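Local coordinates for protein DMATS type aromatic prenyltransferase (Streptomyces coelicolor, PDB 6ZS0) that probably transfers a dimethylallyl group to C5 of the indole ring of tryptophan, as a prenyltransferase of the ABBA-barrel fold, at residues A[60-65]-A[345-350]. Sequence-based numbering, arbitrary orientation.
Sequences DHTPVE and SEAYTV
The loop 60-63 and the first residues of strand 64-70 run past segment 345-350, whose type I beta turn from Glu346 to Thr349 brings Tyr348 CA to 5.8 Å from Asp60 CA. Asp60 carries the contact, its CG held in the crowded position between backbone N and carbonyl carbon (chi1 76°), so that the carboxylate reaches into the turn. There Asp60 OD2 accepts two bonds, from Thr349 OG1 at 2.7 Å and from Tyr348 N at 3.0 Å, the latter from well above the carboxylate plane. Asp60 OD1 faces its own loop, taking Thr62 N at 3.1 Å in an Asx turn and Thr62 OG1 at 2.8 Å. One water donates to Asp60 OD1 and accepts from Glu346 N; a second water links Val64 O to Ser345 N. Thr62 OG1, beside its own backbone N, also receives a weak bond from Ala347 N (3.1 Å, 134°), while its CG2 packs against CB and OG of Ser345, a hydroxyl that is hydrogen-bonded to Gln13. The Tyr348 ring lies alongside the loop, CD2 3.6 Å from Thr62 OG1, with Ala347 CB over the rim of one face and Leu6 of helix 6-20 nearby. An alanine at Asp60 would remove both acceptors and would probably loosen both the beta turn and the Asx turn. With strands 64-70 and 338-344 the first and last in order, the contact joins the entry of one to the exit of the other where the ten-stranded antiparallel barrel closes, the barrel that defines the ABBA fold of aromatic prenyltransferases.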
ATOM      1  N   ASP A  60       3.528   4.868  12.700  1.00 15.03           N
ATOM      2  CA  ASP A  60       2.950   5.287  14.004  1.00 15.31           C
ATOM      3  C   ASP A  60       1.798   4.358  14.420  1.00 15.02           C
ATOM      4  O   ASP A  60       1.131   4.684  15.410  1.00 15.62           O
ATOM      5  CB  ASP A  60       2.536   6.750  14.009  1.00 15.47           C
ATOM      6  CG  ASP A  60       1.243   7.064  13.277  1.00 15.38           C
ATOM      7  OD1 ASP A  60       0.736   6.181  12.553  1.00 15.29           O
ATOM      8  OD2 ASP A  60       0.794   8.219  13.436  1.00 16.06           O
ATOM      9  N   HIS A  61       1.592   3.268  13.712  1.00 14.51           N
ATOM     10  CA  HIS A  61       0.626   2.196  14.063  1.00 14.55           C
ATOM     11  C   HIS A  61      -0.799   2.665  13.792  1.00 13.92           C
ATOM     12  O   HIS A  61      -1.723   2.035  14.353  1.00 14.24           O
ATOM     13  CB  HIS A  61       0.805   1.725  15.493  1.00 15.56           C
ATOM     14  CG  HIS A  61       2.222   1.375  15.782  1.00 16.27           C
ATOM     15  ND1 HIS A  61       2.869   0.345  15.127  1.00 17.06           N
ATOM     16  CD2 HIS A  61       3.143   1.961  16.578  1.00 17.47           C
ATOM     17  CE1 HIS A  61       4.119   0.272  15.599  1.00 17.32           C
ATOM     18  NE2 HIS A  61       4.301   1.227  16.471  1.00 17.63           N
ATOM     19  N   THR A  62      -1.007   3.679  12.953  1.00 13.12           N
ATOM     20  CA  THR A  62      -2.372   3.928  12.428  1.00 12.66           C
ATOM     21  C   THR A  62      -2.736   2.779  11.493  1.00 12.22           C
ATOM     22  O   THR A  62      -1.971   2.456  10.592  1.00 11.98           O
ATOM     23  CB  THR A  62      -2.487   5.262  11.698  1.00 12.57           C
ATOM     24  OG1 THR A  62      -2.011   6.332  12.517  1.00 13.10           O
ATOM     25  CG2 THR A  62      -3.923   5.540  11.306  1.00 12.44           C
ATOM     26  N   PRO A  63      -3.901   2.093  11.646  1.00 12.05           N
ATOM     27  CA  PRO A  63      -4.205   0.959  10.779  1.00 11.92           C
ATOM     28  C   PRO A  63      -4.889   1.324   9.469  1.00 11.85           C
ATOM     29  O   PRO A  63      -5.704   0.557   8.957  1.00 11.74           O
ATOM     30  CB  PRO A  63      -5.141   0.143  11.667  1.00 11.92           C
ATOM     31  CG  PRO A  63      -5.909   1.194  12.422  1.00 12.10           C
ATOM     32  CD  PRO A  63      -4.873   2.255  12.744  1.00 12.25           C
ATOM     33  N   VAL A  64      -4.551   2.508   8.948  1.00 12.15           N
ATOM     34  CA  VAL A  64      -5.060   3.066   7.687  1.00 12.57           C
ATOM     35  C   VAL A  64      -3.898   3.778   7.015  1.00 12.86           C
ATOM     36  O   VAL A  64      -3.136   4.440   7.734  1.00 12.87           O
ATOM     37  CB  VAL A  64      -6.207   4.049   7.915  1.00 12.96           C
ATOM     38  CG1 VAL A  64      -6.785   4.538   6.604  1.00 13.24           C
ATOM     39  CG2 VAL A  64      -7.320   3.452   8.778  1.00 13.09           C
ATOM     40  N   GLU A  65      -3.824   3.642   5.701  1.00 13.28           N
ATOM     41  CA  GLU A  65      -2.876   4.400   4.864  1.00 14.27           C
ATOM     42  C   GLU A  65      -3.595   4.739   3.579  1.00 13.76           C
ATOM     43  O   GLU A  65      -4.494   4.023   3.202  1.00 13.72           O
ATOM     44  CB  GLU A  65      -1.618   3.580   4.575  1.00 15.56           C
ATOM     45  CG  GLU A  65      -0.596   4.326   3.716  1.00 17.24           C
ATOM     46  CD  GLU A  65       0.617   3.486   3.343  1.00 19.03           C
ATOM     47  OE1 GLU A  65       0.453   2.554   2.522  1.00 21.66           O
ATOM     48  OE2 GLU A  65       1.721   3.767   3.889  1.00 20.98           O
ATOM     49  N   SER A 345      -1.467   8.447   7.402  1.00 16.05           N
ATOM     50  CA  SER A 345      -2.573   9.067   8.157  1.00 15.82           C
ATOM     51  C   SER A 345      -2.036   9.875   9.350  1.00 16.18           C
ATOM     52  O   SER A 345      -2.532  10.951   9.619  1.00 16.06           O
ATOM     53  CB  SER A 345      -3.572   8.019   8.566  1.00 15.31           C
ATOM     54  OG  SER A 345      -4.464   8.550   9.526  1.00 15.22           O
ATOM     55  N   GLU A 346      -1.051   9.355  10.070  1.00 17.00           N
ATOM     56  CA  GLU A 346      -0.407  10.027  11.238  1.00 18.14           C
ATOM     57  C   GLU A 346      -1.469  10.368  12.295  1.00 17.51           C
ATOM     58  O   GLU A 346      -1.374  11.409  12.943  1.00 17.50           O
ATOM     59  CB  GLU A 346       0.460  11.187  10.722  1.00 20.21           C
ATOM     60  CG  GLU A 346       1.650  10.656   9.915  1.00 22.31           C
ATOM     61  CD  GLU A 346       2.848  11.563   9.722  1.00 24.79           C
ATOM     62  OE1 GLU A 346       2.845  12.655  10.270  1.00 27.03           O
ATOM     63  OE2 GLU A 346       3.782  11.152   9.005  1.00 27.42           O
ATOM     64  N   ALA A 347      -2.380   9.443  12.558  1.00 17.18           N
ATOM     65  CA  ALA A 347      -3.403   9.599  13.607  1.00 17.31           C
ATOM     66  C   ALA A 347      -2.740   9.650  14.986  1.00 17.91           C
ATOM     67  O   ALA A 347      -3.422  10.116  15.936  1.00 17.73           O
ATOM     68  CB  ALA A 347      -4.396   8.469  13.550  1.00 17.32           C
ATOM     69  N   TYR A 348      -1.519   9.119  15.123  1.00 18.09           N
ATOM     70  CA  TYR A 348      -0.813   9.019  16.423  1.00 19.16           C
ATOM     71  C   TYR A 348       0.437   9.891  16.392  1.00 20.94           C
ATOM     72  O   TYR A 348       1.307   9.688  17.234  1.00 21.84           O
ATOM     73  CB  TYR A 348      -0.560   7.553  16.730  1.00 18.96           C
ATOM     74  CG  TYR A 348      -1.818   6.777  16.962  1.00 18.71           C
ATOM     75  CD1 TYR A 348      -2.620   7.031  18.074  1.00 18.57           C
ATOM     76  CD2 TYR A 348      -2.252   5.819  16.061  1.00 18.68           C
ATOM     77  CE1 TYR A 348      -3.792   6.327  18.284  1.00 18.37           C
ATOM     78  CE2 TYR A 348      -3.408   5.094  16.274  1.00 18.88           C
ATOM     79  CZ  TYR A 348      -4.188   5.343  17.394  1.00 18.50           C
ATOM     80  OH  TYR A 348      -5.344   4.647  17.582  1.00 18.59           O
ATOM     81  N   THR A 349       0.509  10.838  15.471  1.00 21.93           N
ATOM     82  CA  THR A 349       1.651  11.773  15.360  1.00 23.96           C
ATOM     83  C   THR A 349       1.096  13.173  15.616  1.00 26.94           C
ATOM     84  O   THR A 349       0.575  13.780  14.664  1.00 27.56           O
ATOM     85  CB  THR A 349       2.380  11.555  14.029  1.00 23.76           C
ATOM     86  OG1 THR A 349       2.664  10.149  13.928  1.00 22.63           O
ATOM     87  CG2 THR A 349       3.668  12.337  13.926  1.00 24.46           C
ATOM     88  N   VAL A 350       1.148  13.597  16.887  1.00 30.65           N
ATOM     89  CA  VAL A 350       0.501  14.836  17.423  1.00 32.51           C
ATOM     90  C   VAL A 350       1.583  15.748  17.997  1.00 34.63           C
ATOM     91  O   VAL A 350       2.510  15.223  18.645  1.00 34.25           O
ATOM     92  CB  VAL A 350      -0.548  14.510  18.507  1.00 33.20           C
TER
HETATM   93  O   HOH W   1       0.410   6.887   9.890  1.00 13.68           O
HETATM   94  O   HOH W   2      -0.723   5.665   7.634  1.00 12.97           O